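Local coordinates for protein DNA polymerase III, beta subunit (Eubacterium rectale, PDB 3T0P) that probably tethers DNA polymerases and other proteins to DNA for processive replication, as a ring-shaped head-to-tail homodimer that encircles the duplex, at residues B[36-41]-B[60-65]; B[93-98]-B[110-115]; B[252-257]-B[340-345]; B[289-294]-B[304-309]. All blocks are in the same frame, centred on the assembly; numbering follows the deposited sequence.

Interaction 1: B[36-41]-B[60-65]; sequences IDASAN and GTIEER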
loop_
_atom_site.group_PDB
_atom_site.type_symbol
_atom_site.label_atom_id
_atom_site.label_comp_id
_atom_site.label_asym_id
_atom_site.label_seq_id
_atom_site.Cartn_x
_atom_site.Cartn_y
_atom_site.Cartn_z
ATOM N N ILE B 36 17.990 -13.117 -21.287
ATOM C CA ILE B 36 17.260 -13.091 -22.541
ATOM C C ILE B 36 17.955 -14.127 -23.426
ATOM O O ILE B 36 19.114 -13.936 -23.798
ATOM C CB ILE B 36 17.132 -11.709 -23.227
ATOM C CG1 ILE B 36 16.625 -10.615 -22.259
ATOM C CG2 ILE B 36 16.258 -11.810 -24.490
ATOM C CD1 ILE B 36 16.861 -9.253 -22.774
ATOM N N ASP B 37 17.286 -15.256 -23.687
ATOM C CA ASP B 37 17.830 -16.290 -24.556
ATOM C C ASP B 37 17.059 -16.286 -25.865
ATOM O O ASP B 37 15.890 -16.673 -25.905
ATOM C CB ASP B 37 17.788 -17.679 -23.882
ATOM C CG ASP B 37 18.554 -18.769 -24.628
ATOM O OD1 ASP B 37 18.647 -18.694 -25.873
ATOM O OD2 ASP B 37 19.047 -19.697 -23.971
ATOM N N ALA B 38 17.696 -15.791 -26.912
ATOM C CA ALA B 38 17.151 -15.763 -28.259
ATOM C C ALA B 38 18.127 -16.493 -29.204
ATOM O O ALA B 38 18.317 -16.067 -30.342
ATOM C CB ALA B 38 16.942 -14.330 -28.693
ATOM N N SER B 39 18.768 -17.593 -28.718
ATOM C CA SER B 39 19.759 -18.358 -29.493
ATOM C C SER B 39 19.118 -19.324 -30.489
ATOM O O SER B 39 19.757 -19.665 -31.480
ATOM C CB SER B 39 20.689 -19.130 -28.569
ATOM O OG SER B 39 19.943 -20.087 -27.838
ATOM N N ALA B 40 17.880 -19.771 -30.237
ATOM C CA ALA B 40 17.176 -20.699 -31.127
ATOM C C ALA B 40 16.106 -19.956 -31.969
ATOM O O ALA B 40 16.450 -19.007 -32.672
ATOM C CB ALA B 40 16.547 -21.833 -30.316
ATOM N N ASN B 41 14.828 -20.384 -31.895
ATOM C CA ASN B 41 13.728 -19.788 -32.656
ATOM C C ASN B 41 12.678 -19.160 -31.741
ATOM O O ASN B 41 11.615 -18.756 -32.212
ATOM C CB ASN B 41 13.071 -20.839 -33.557
ATOM C CG ASN B 41 13.973 -21.324 -34.661
ATOM O OD1 ASN B 41 14.468 -20.546 -35.484
ATOM N ND2 ASN B 41 14.201 -22.628 -34.705
ATOM N N GLY B 60 7.735 -12.288 -30.445
ATOM C CA GLY B 60 8.572 -11.281 -31.069
ATOM C C GLY B 60 9.371 -11.816 -32.229
ATOM O O GLY B 60 9.269 -12.996 -32.568
ATOM N N THR B 61 10.194 -10.951 -32.818
ATOM C CA THR B 61 11.019 -11.252 -33.972
ATOM C C THR B 61 12.479 -11.267 -33.574
ATOM O O THR B 61 12.968 -10.308 -32.967
ATOM C CB THR B 61 10.741 -10.209 -35.065
ATOM O OG1 THR B 61 9.343 -10.219 -35.349
ATOM C CG2 THR B 61 11.546 -10.451 -36.362
ATOM N N ILE B 62 13.185 -12.358 -33.948
ATOM C CA ILE B 62 14.627 -12.503 -33.748
ATOM C C ILE B 62 15.274 -12.082 -35.066
ATOM O O ILE B 62 15.095 -12.752 -36.081
ATOM C CB ILE B 62 15.078 -13.922 -33.276
ATOM C CG1 ILE B 62 14.287 -14.395 -32.019
ATOM C CG2 ILE B 62 16.590 -13.941 -33.020
ATOM C CD1 ILE B 62 14.326 -15.879 -31.710
ATOM N N GLU B 63 15.979 -10.958 -35.057
ATOM C CA GLU B 63 16.655 -10.430 -36.232
ATOM C C GLU B 63 18.069 -10.984 -36.301
ATOM O O GLU B 63 18.594 -11.217 -37.388
ATOM C CB GLU B 63 16.681 -8.901 -36.190
ATOM C CG GLU B 63 15.639 -8.252 -37.083
ATOM C CD GLU B 63 16.012 -6.878 -37.613
ATOM O OE1 GLU B 63 17.071 -6.749 -38.271
ATOM O OE2 GLU B 63 15.215 -5.936 -37.407
ATOM N N GLU B 64 18.688 -11.158 -35.125
ATOM C CA GLU B 64 20.037 -11.681 -34.918
ATOM C C GLU B 64 20.015 -12.439 -33.593
ATOM O O GLU B 64 19.679 -11.872 -32.552
ATOM C CB GLU B 64 21.087 -10.551 -34.941
ATOM N N ARG B 65 20.265 -13.753 -33.665
ATOM C CA ARG B 65 20.271 -14.671 -32.530
ATOM C C ARG B 65 21.327 -14.273 -31.503
ATOM O O ARG B 65 22.384 -13.729 -31.862
ATOM C CB ARG B 65 20.509 -16.106 -33.011
ATOM C CG ARG B 65 19.292 -16.725 -33.676
ATOM C CD ARG B 65 19.669 -18.045 -34.322
ATOM N NE ARG B 65 18.499 -18.887 -34.574
ATOM C CZ ARG B 65 18.215 -19.446 -35.746
ATOM N NH1 ARG B 65 19.022 -19.269 -36.787
ATOM N NH2 ARG B 65 17.128 -20.193 -35.885
HETATM O O HOH W 1 10.224 -15.581 -31.904
#

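Interaction 2: B[93-98]-B[110-115]; sequences ASFKTV and GKSGDD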
loop_
_atom_site.group_PDB
_atom_site.type_symbol
_atom_site.label_atom_id
_atom_site.label_comp_id
_atom_site.label_asym_id
_atom_site.label_seq_id
_atom_site.Cartn_x
_atom_site.Cartn_y
_atom_site.Cartn_z
ATOM N N ALA B 93 29.402 -7.310 -28.723
ATOM C CA ALA B 93 30.330 -8.251 -28.078
ATOM C C ALA B 93 30.807 -7.769 -26.699
ATOM O O ALA B 93 31.072 -8.603 -25.825
ATOM C CB ALA B 93 31.520 -8.514 -28.982
ATOM N N SER B 94 30.872 -6.441 -26.494
ATOM C CA SER B 94 31.288 -5.822 -25.236
ATOM C C SER B 94 30.132 -5.778 -24.215
ATOM O O SER B 94 30.293 -5.226 -23.123
ATOM C CB SER B 94 31.814 -4.416 -25.503
ATOM O OG SER B 94 30.787 -3.551 -25.962
ATOM N N PHE B 95 28.964 -6.336 -24.591
ATOM C CA PHE B 95 27.732 -6.456 -23.800
ATOM C C PHE B 95 27.000 -5.121 -23.617
ATOM O O PHE B 95 26.058 -5.056 -22.829
ATOM C CB PHE B 95 27.964 -7.175 -22.444
ATOM C CG PHE B 95 28.599 -8.527 -22.652
ATOM C CD1 PHE B 95 27.936 -9.523 -23.367
ATOM C CD2 PHE B 95 29.900 -8.774 -22.226
ATOM C CE1 PHE B 95 28.554 -10.753 -23.625
ATOM C CE2 PHE B 95 30.514 -10.006 -22.476
ATOM C CZ PHE B 95 29.842 -10.983 -23.182
ATOM N N LYS B 96 27.372 -4.087 -24.395
ATOM C CA LYS B 96 26.660 -2.813 -24.417
ATOM C C LYS B 96 25.297 -3.104 -25.056
ATOM O O LYS B 96 25.223 -3.755 -26.104
ATOM C CB LYS B 96 27.449 -1.730 -25.180
ATOM N N THR B 97 24.227 -2.719 -24.364
ATOM C CA THR B 97 22.865 -2.988 -24.779
ATOM C C THR B 97 22.118 -1.685 -25.033
ATOM O O THR B 97 22.112 -0.771 -24.196
ATOM C CB THR B 97 22.167 -3.857 -23.695
ATOM O OG1 THR B 97 22.948 -5.034 -23.488
ATOM C CG2 THR B 97 20.738 -4.275 -24.087
ATOM N N VAL B 98 21.446 -1.637 -26.186
ATOM C CA VAL B 98 20.565 -0.539 -26.581
ATOM C C VAL B 98 19.137 -1.064 -26.597
ATOM O O VAL B 98 18.841 -2.073 -27.242
ATOM C CB VAL B 98 20.926 0.114 -27.937
ATOM C CG1 VAL B 98 20.219 1.457 -28.074
ATOM C CG2 VAL B 98 22.434 0.276 -28.088
ATOM N N GLY B 110 25.130 -5.051 -20.242
ATOM C CA GLY B 110 24.679 -6.373 -19.846
ATOM C C GLY B 110 25.848 -7.223 -19.403
ATOM O O GLY B 110 26.970 -6.732 -19.244
ATOM N N LYS B 111 25.578 -8.500 -19.173
ATOM C CA LYS B 111 26.558 -9.506 -18.772
ATOM C C LYS B 111 26.431 -10.682 -19.695
ATOM O O LYS B 111 25.375 -10.881 -20.302
ATOM C CB LYS B 111 26.335 -9.948 -17.309
ATOM C CG LYS B 111 26.851 -8.959 -16.284
ATOM C CD LYS B 111 26.701 -9.487 -14.867
ATOM C CE LYS B 111 27.139 -8.456 -13.850
ATOM N NZ LYS B 111 27.648 -9.087 -12.606
ATOM N N SER B 112 27.495 -11.484 -19.792
ATOM C CA SER B 112 27.448 -12.701 -20.593
ATOM C C SER B 112 26.442 -13.678 -19.964
ATOM O O SER B 112 26.337 -13.761 -18.733
ATOM C CB SER B 112 28.828 -13.346 -20.676
ATOM O OG SER B 112 28.750 -14.621 -21.295
ATOM N N GLY B 113 25.720 -14.396 -20.819
ATOM C CA GLY B 113 24.792 -15.434 -20.390
ATOM C C GLY B 113 25.504 -16.693 -19.907
ATOM O O GLY B 113 24.889 -17.529 -19.240
ATOM N N ASP B 114 26.815 -16.827 -20.224
ATOM C CA ASP B 114 27.685 -17.951 -19.839
ATOM C C ASP B 114 27.887 -18.045 -18.304
ATOM O O ASP B 114 28.248 -19.103 -17.803
ATOM C CB ASP B 114 29.046 -17.839 -20.544
ATOM C CG ASP B 114 28.973 -17.951 -22.053
ATOM N N ASP B 115 27.636 -16.942 -17.575
ATOM C CA ASP B 115 27.734 -16.853 -16.119
ATOM C C ASP B 115 26.421 -17.312 -15.465
ATOM O O ASP B 115 26.413 -17.711 -14.297
ATOM C CB ASP B 115 28.058 -15.404 -15.718
#

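Interaction 3: B[252-257]-B[340-345]; sequences DYDTKV and YMVNPK. With PGR (R-1,2-propanediol), chain R.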
loop_
_atom_site.group_PDB
_atom_site.type_symbol
_atom_site.label_atom_id
_atom_site.label_comp_id
_atom_site.label_asym_id
_atom_site.label_seq_id
_atom_site.Cartn_x
_atom_site.Cartn_y
_atom_site.Cartn_z
ATOM N N ASP B 252 -10.913 -38.601 18.448
ATOM C CA ASP B 252 -11.581 -38.554 19.754
ATOM C C ASP B 252 -11.564 -37.150 20.349
ATOM O O ASP B 252 -10.525 -36.489 20.337
ATOM C CB ASP B 252 -10.982 -39.555 20.758
ATOM C CG ASP B 252 -9.583 -40.040 20.458
ATOM O OD1 ASP B 252 -8.655 -39.197 20.431
ATOM O OD2 ASP B 252 -9.410 -41.265 20.266
ATOM N N TYR B 253 -12.723 -36.702 20.859
ATOM C CA TYR B 253 -12.914 -35.376 21.475
ATOM C C TYR B 253 -13.903 -35.449 22.626
ATOM O O TYR B 253 -14.737 -36.347 22.637
ATOM C CB TYR B 253 -13.423 -34.364 20.425
ATOM C CG TYR B 253 -14.736 -34.740 19.768
ATOM C CD1 TYR B 253 -14.765 -35.541 18.626
ATOM C CD2 TYR B 253 -15.946 -34.271 20.266
ATOM C CE1 TYR B 253 -15.971 -35.873 18.005
ATOM C CE2 TYR B 253 -17.155 -34.586 19.649
ATOM C CZ TYR B 253 -17.163 -35.381 18.513
ATOM O OH TYR B 253 -18.361 -35.691 17.908
ATOM N N ASP B 254 -13.879 -34.446 23.525
ATOM C CA ASP B 254 -14.791 -34.358 24.673
ATOM C C ASP B 254 -15.748 -33.171 24.529
ATOM O O ASP B 254 -16.740 -33.095 25.241
ATOM C CB ASP B 254 -13.992 -34.246 25.992
ATOM C CG ASP B 254 -13.271 -35.517 26.433
ATOM O OD1 ASP B 254 -13.621 -36.617 25.920
ATOM O OD2 ASP B 254 -12.389 -35.422 27.327
ATOM N N THR B 255 -15.444 -32.252 23.623
ATOM C CA THR B 255 -16.243 -31.052 23.375
ATOM C C THR B 255 -16.319 -30.780 21.878
ATOM O O THR B 255 -15.298 -30.814 21.192
ATOM C CB THR B 255 -15.618 -29.831 24.113
ATOM O OG1 THR B 255 -15.298 -30.170 25.474
ATOM C CG2 THR B 255 -16.500 -28.570 24.051
ATOM N N LYS B 256 -17.525 -30.478 21.380
ATOM C CA LYS B 256 -17.746 -30.083 19.994
ATOM C C LYS B 256 -18.522 -28.776 20.002
ATOM O O LYS B 256 -19.552 -28.675 20.668
ATOM C CB LYS B 256 -18.484 -31.171 19.199
ATOM C CG LYS B 256 -18.692 -30.800 17.733
ATOM C CD LYS B 256 -19.674 -31.716 17.051
ATOM C CE LYS B 256 -19.968 -31.254 15.650
ATOM N NZ LYS B 256 -20.761 -32.262 14.909
ATOM N N VAL B 257 -18.021 -27.772 19.287
ATOM C CA VAL B 257 -18.643 -26.446 19.236
ATOM C C VAL B 257 -19.010 -26.094 17.802
ATOM O O VAL B 257 -18.168 -26.153 16.913
ATOM C CB VAL B 257 -17.712 -25.356 19.877
ATOM C CG1 VAL B 257 -18.264 -23.953 19.686
ATOM C CG2 VAL B 257 -17.484 -25.641 21.360
ATOM N N TYR B 340 -13.371 -28.974 17.694
ATOM C CA TYR B 340 -13.305 -30.217 18.459
ATOM C C TYR B 340 -12.191 -30.122 19.459
ATOM O O TYR B 340 -11.055 -29.799 19.091
ATOM C CB TYR B 340 -13.078 -31.447 17.533
ATOM C CG TYR B 340 -14.195 -31.675 16.543
ATOM C CD1 TYR B 340 -14.196 -31.037 15.307
ATOM C CD2 TYR B 340 -15.288 -32.458 16.873
ATOM C CE1 TYR B 340 -15.232 -31.226 14.398
ATOM C CE2 TYR B 340 -16.329 -32.658 15.976
ATOM C CZ TYR B 340 -16.296 -32.046 14.735
ATOM O OH TYR B 340 -17.328 -32.253 13.857
HETATM N N MSE B 341 -12.495 -30.425 20.728
HETATM C CA MSE B 341 -11.488 -30.345 21.786
HETATM C C MSE B 341 -11.541 -31.540 22.668
HETATM O O MSE B 341 -12.613 -32.103 22.850
HETATM C CB MSE B 341 -11.722 -29.080 22.654
HETATM C CG MSE B 341 -11.099 -27.839 22.093
HETATM SE SE MSE B 341 -12.276 -26.288 22.172
HETATM C CE MSE B 341 -13.831 -27.065 21.126
ATOM N N VAL B 342 -10.425 -31.849 23.325
ATOM C CA VAL B 342 -10.389 -32.899 24.348
ATOM C C VAL B 342 -10.261 -32.222 25.696
ATOM O O VAL B 342 -11.125 -32.397 26.560
ATOM C CB VAL B 342 -9.280 -33.962 24.146
ATOM C CG1 VAL B 342 -9.285 -34.961 25.306
ATOM C CG2 VAL B 342 -9.448 -34.687 22.826
ATOM N N ASN B 343 -9.179 -31.439 25.877
ATOM C CA ASN B 343 -8.892 -30.768 27.138
ATOM C C ASN B 343 -8.041 -29.492 26.894
ATOM O O ASN B 343 -7.539 -29.298 25.776
ATOM C CB ASN B 343 -8.216 -31.761 28.117
ATOM C CG ASN B 343 -6.883 -32.287 27.680
ATOM O OD1 ASN B 343 -5.936 -31.526 27.420
ATOM N ND2 ASN B 343 -6.767 -33.608 27.638
ATOM N N PRO B 344 -7.843 -28.633 27.929
ATOM C CA PRO B 344 -7.121 -27.357 27.710
ATOM C C PRO B 344 -5.649 -27.462 27.284
ATOM O O PRO B 344 -5.053 -26.447 26.919
ATOM C CB PRO B 344 -7.231 -26.657 29.064
ATOM C CG PRO B 344 -8.456 -27.237 29.679
ATOM C CD PRO B 344 -8.411 -28.685 29.291
ATOM N N LYS B 345 -5.069 -28.661 27.319
ATOM C CA LYS B 345 -3.675 -28.863 26.938
ATOM C C LYS B 345 -3.571 -29.633 25.616
ATOM O O LYS B 345 -2.486 -29.677 25.049
ATOM C CB LYS B 345 -2.928 -29.594 28.065
ATOM C CG LYS B 345 -2.486 -28.651 29.181
ATOM C CD LYS B 345 -2.102 -29.395 30.459
ATOM C CE LYS B 345 -1.243 -28.587 31.412
ATOM N NZ LYS B 345 -1.791 -27.230 31.700
HETATM C C1 PGR R . -15.017 -39.000 24.323
HETATM C C2 PGR R . -13.852 -39.749 24.996
HETATM C C3 PGR R . -12.520 -39.069 24.634
HETATM O O1 PGR R . -16.269 -39.303 24.957
HETATM O O2 PGR R . -14.015 -39.764 26.420
HETATM O O HOH W 2 -9.304 -35.329 28.929
#

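Interaction 4: B[289-294]-B[304-309]; sequences DGNMEL and NEDIDI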
loop_
_atom_site.group_PDB
_atom_site.type_symbol
_atom_site.label_atom_id
_atom_site.label_comp_id
_atom_site.label_asym_id
_atom_site.label_seq_id
_atom_site.Cartn_x
_atom_site.Cartn_y
_atom_site.Cartn_z
ATOM N N ASP B 289 -22.749 -24.282 27.825
ATOM C CA ASP B 289 -23.950 -24.546 27.031
ATOM C C ASP B 289 -24.458 -23.267 26.372
ATOM O O ASP B 289 -24.681 -22.258 27.050
ATOM C CB ASP B 289 -25.069 -25.162 27.898
ATOM N N GLY B 290 -24.577 -23.311 25.054
ATOM C CA GLY B 290 -25.080 -22.195 24.263
ATOM C C GLY B 290 -24.246 -20.930 24.195
ATOM O O GLY B 290 -24.660 -19.977 23.535
ATOM N N ASN B 291 -23.072 -20.895 24.867
ATOM C CA ASN B 291 -22.258 -19.690 24.908
ATOM C C ASN B 291 -20.763 -19.926 24.934
ATOM O O ASN B 291 -20.255 -20.781 25.641
ATOM C CB ASN B 291 -22.621 -18.841 26.153
ATOM C CG ASN B 291 -22.073 -17.435 26.092
ATOM O OD1 ASN B 291 -22.581 -16.579 25.364
ATOM N ND2 ASN B 291 -20.983 -17.185 26.797
HETATM N N MSE B 292 -20.056 -19.070 24.204
HETATM C CA MSE B 292 -18.614 -18.951 24.234
HETATM C C MSE B 292 -18.284 -17.540 24.705
HETATM O O MSE B 292 -18.703 -16.554 24.083
HETATM C CB MSE B 292 -17.950 -19.244 22.884
HETATM C CG MSE B 292 -16.453 -19.068 22.969
HETATM SE SE MSE B 292 -15.505 -19.134 21.264
HETATM C CE MSE B 292 -15.704 -21.076 20.853
ATOM N N GLU B 293 -17.539 -17.453 25.799
ATOM C CA GLU B 293 -17.034 -16.195 26.318
ATOM C C GLU B 293 -15.543 -16.091 25.997
ATOM O O GLU B 293 -14.775 -16.999 26.337
ATOM C CB GLU B 293 -17.273 -16.095 27.824
ATOM C CG GLU B 293 -16.791 -14.755 28.350
ATOM C CD GLU B 293 -16.882 -14.592 29.851
ATOM O OE1 GLU B 293 -16.230 -15.371 30.584
ATOM O OE2 GLU B 293 -17.617 -13.681 30.293
ATOM N N LEU B 294 -15.145 -14.986 25.361
ATOM C CA LEU B 294 -13.769 -14.679 24.987
ATOM C C LEU B 294 -13.272 -13.481 25.755
ATOM O O LEU B 294 -13.961 -12.469 25.842
ATOM C CB LEU B 294 -13.643 -14.426 23.475
ATOM C CG LEU B 294 -14.032 -15.597 22.596
ATOM C CD1 LEU B 294 -15.475 -15.443 22.131
ATOM C CD2 LEU B 294 -13.126 -15.696 21.407
ATOM N N ASN B 304 -14.191 -8.300 26.873
ATOM C CA ASN B 304 -15.044 -9.436 27.160
ATOM C C ASN B 304 -16.095 -9.538 26.046
ATOM O O ASN B 304 -16.741 -8.539 25.728
ATOM C CB ASN B 304 -15.687 -9.291 28.550
ATOM C CG ASN B 304 -16.363 -10.561 28.977
ATOM O OD1 ASN B 304 -15.723 -11.470 29.485
ATOM N ND2 ASN B 304 -17.652 -10.694 28.692
ATOM N N GLU B 305 -16.261 -10.713 25.450
ATOM C CA GLU B 305 -17.255 -10.903 24.392
ATOM C C GLU B 305 -17.940 -12.259 24.525
ATOM O O GLU B 305 -17.270 -13.246 24.790
ATOM C CB GLU B 305 -16.601 -10.798 22.984
ATOM C CG GLU B 305 -17.638 -10.812 21.868
ATOM C CD GLU B 305 -17.249 -10.263 20.504
ATOM O OE1 GLU B 305 -16.186 -9.601 20.395
ATOM O OE2 GLU B 305 -18.008 -10.517 19.537
ATOM N N ASP B 306 -19.252 -12.309 24.250
ATOM C CA ASP B 306 -20.046 -13.539 24.258
ATOM C C ASP B 306 -20.513 -13.870 22.850
ATOM O O ASP B 306 -20.974 -12.998 22.144
ATOM C CB ASP B 306 -21.254 -13.428 25.215
ATOM C CG ASP B 306 -20.904 -13.281 26.686
ATOM O OD1 ASP B 306 -20.162 -14.142 27.213
ATOM O OD2 ASP B 306 -21.409 -12.334 27.323
ATOM N N ILE B 307 -20.377 -15.124 22.435
ATOM C CA ILE B 307 -20.844 -15.588 21.131
ATOM C C ILE B 307 -21.768 -16.772 21.377
ATOM O O ILE B 307 -21.415 -17.676 22.135
ATOM C CB ILE B 307 -19.685 -15.953 20.151
ATOM C CG1 ILE B 307 -18.651 -14.804 20.027
ATOM C CG2 ILE B 307 -20.234 -16.355 18.757
ATOM C CD1 ILE B 307 -17.435 -15.143 19.089
ATOM N N ASP B 308 -22.949 -16.766 20.736
ATOM C CA ASP B 308 -23.901 -17.877 20.783
ATOM C C ASP B 308 -23.312 -19.087 20.055
ATOM O O ASP B 308 -22.807 -18.942 18.944
ATOM C CB ASP B 308 -25.227 -17.478 20.107
ATOM C CG ASP B 308 -26.079 -16.452 20.819
ATOM O OD1 ASP B 308 -25.754 -16.099 21.980
ATOM O OD2 ASP B 308 -27.094 -16.020 20.230
ATOM N N ILE B 309 -23.350 -20.266 20.680
ATOM C CA ILE B 309 -22.825 -21.503 20.073
ATOM C C ILE B 309 -23.794 -22.647 20.317
ATOM O O ILE B 309 -24.710 -22.537 21.144
ATOM C CB ILE B 309 -21.403 -21.884 20.624
ATOM C CG1 ILE B 309 -21.448 -22.220 22.127
ATOM C CG2 ILE B 309 -20.351 -20.806 20.297
ATOM C CD1 ILE B 309 -20.239 -22.833 22.681
HETATM O O HOH W 3 -20.493 -14.307 30.081
#

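Interaction 1: B[36-41]-B[60-65]
In the N-terminal domain, the turn that leaves strand 33-38 for its hairpin partner 43-48 is gripped by Arg65, the residue just after the classic beta bulge formed by Glu63 and Glu64. The Arg65 chain is extended from CG to NE and lays its methylenes past the peptide oxygens of the turn, with CD 3.3 Å from Ser39 O. Its NE then gives Ala40 O a hydrogen bond of 2.8 Å, fairly straight at 164° and close to the guanidinium plane, though it meets the carbonyl from above the carbonyl plane. Asn41 OD1 stands 2.7 Å from Arg65 NH2, but this bond is bent and weak. Arginine suits the place because it combines a long apolar stem with several N-H groups. Ile62 CG1 makes an apolar contact with Ala38 CB at 4.3 Å, and its CD1 packs on the Asn41 backbone. Within the turn Asp37 OD1 accepts Ser39 N, an Asx turn, and also Ser39 OG; Tyr118 holds the other Asp37 oxygen. The contact lies where the chain turns a corner at Glu63, in edge strand 61-64, before strand 66-71 of the other sheet. There the Ala38 backbone hydrogen-bonds to Gly66, and its side chain packs on Leu4 of strand 3-7.

Interaction 2: B[93-98]-B[110-115]
Phe95 lays its ring against Lys111 and Ser112 and its CB against Gly110, and it does so from a backbone of positive phi. The two segments flank the hairpin of strands 96-101 and 104-109 in the N-terminal domain, Phe95 lying just before the first strand and Gly110 just after the second. Phe95 CB starts the contact 3.4 Å from Gly110 O. A chi1 of -55° sets CG beside the backbone N. CD1 is 4.1 Å from Ser112 N, which sits over the ring centre, while the carbonyl carbon of Lys111 lies over the same face nearer the rim. Farther out CE1 approaches Ser112 CA, and at the tip CZ reaches Ser112 CB at 3.6 Å. The opposite face is covered by Ala93 O, 3.6 Å above the Phe95 ring plane, so the ring is sandwiched between two pieces of backbone. A flat aromatic suits such a slot. Ser112 OG accepts from Asp114 N, an ST turn.

The polar part centres on Phe95 O. Gly110 N donates to it at 2.7 Å with an angle of 168°, and Thr97 OG1 donates from the other face of the carbonyl plane at 3.2 Å. The chemistry implies a join made chiefly by one short backbone bond and by dispersion over a ring face, with no charged pair between the segments.

Interaction 3: B[252-257]-B[340-345]
Tyr340 turns the edge of its ring to the face of Tyr253 in a T-shaped (edge-to-face) stack, with planes at 67° and centroids of the Tyr253 and Tyr340 rings 4.8 Å apart. Tyr340 CD2 stands over the centre of the Tyr253 ring, 3.5 Å above its plane. In Tyr253 chi1 (59°) puts CG between the backbone N and the carbonyl carbon, and chi2 (-88°) sets the turn of the ring. The extended Lys256 runs beside Tyr340, pointing the same way, and its CE comes 3.3 Å from Tyr340 OH. With an alanine in place of Tyr340, the face of Tyr253 would probably lose its edge partner and the Lys256 methylenes the ring alongside them.

Next, Met341, deposited as selenomethionine, donates from N to Thr255 O at 2.9 Å. Its O accepts from Asp254 N at 2.7 Å and also from Thr255 N, the signature of a classic beta bulge. Its flexible side chain bends twice to bring CE 3.9 Å from Val257 CG2. Val342 CG2 is 3.3 Å from Asp252 O. Asn343 OD1 accepts from Lys345 N, an Asx turn.

In this C-terminal domain strand 255-260 runs between 336-341 and 310-313. Lys314, just past the latter, makes a salt bridge with Asp254 and takes Thr255 OG1 on its O, while Met341 packs on strands 316-320 and 283-288 of another sheet.

Interaction 4: B[289-294]-B[304-309]
A chi1 of -166° sets CG of Asn291 anti to its backbone N, and chi2 (75°) turns the amide so that ND2 meets Asp306, whose CG lies beside its own backbone N. Asn291 ND2 donates to Asp306 OD1 at 3.2 Å; the acceptor is near the amide plane, yet the donor approaches 46° above the carboxylate plane. Glu293, also with CG anti to N and extended beyond, lies alongside Asp306 and points the same way, so that Glu293 OE2 and Asp306 OD1 are 4.0 Å apart. A water donates to both oxygens, 2.9 Å from Asp306 OD1, and probably eases the repulsion of these like charges. An alanine at Asn291 would probably leave Asp306 OD1 without its amide donor.

These residues share one face of the antiparallel hairpin of strands 291-297 and 302-308. Met292 and Ile307 form a hydrogen-bonded pair, with Met292 N 2.8 Å from Ile307 O and the return bond equally short, and Leu294 pairs likewise with Glu305. Gly290 has a positive phi, readily adopted by glycine, and its O accepts from Ile309 N.

On the other face apolar residues meet: Leu294 CD1 touches Ile307 CD1 at 3.6 Å, and Met292 CB lies 3.9 Å from Ile309 CG2. Met292 and Ile307 pack on both helix 261-272 and strand 255-260, Leu294 on the helix, and Ile309 on strands 255-260 and 283-288. Glu305 forms a salt bridge with Arg270. Asn304 and Glu305 pair with a strand of the second subunit, continuing the sheet across the interface, and Asp308 OD1 bridges to Lys103 of that subunit.

In the fold
The four contacts form two pairs at opposite ends of the crescent-shaped chain. Interactions 1 and 2 share the N-terminal domain, their centres 15 Å apart and nearest atoms about 6 Å, without touching. Interactions 3 and 4 share the C-terminal domain and do touch, Val257 CG1 meeting Ile309 CD1 at 3.8 Å. The centres of interactions 1 and 4 are about 66 Å apart, but the head-to-tail dimer brings unlike ends together: the Lys103–Lys105 region of the second subunit, which meets 304-309, belongs to the N-terminal hairpin spanned by that subunit's interaction 2 segments. A propanediol, probably from the crystallisation liquor, lies against Asp254 in interaction 3.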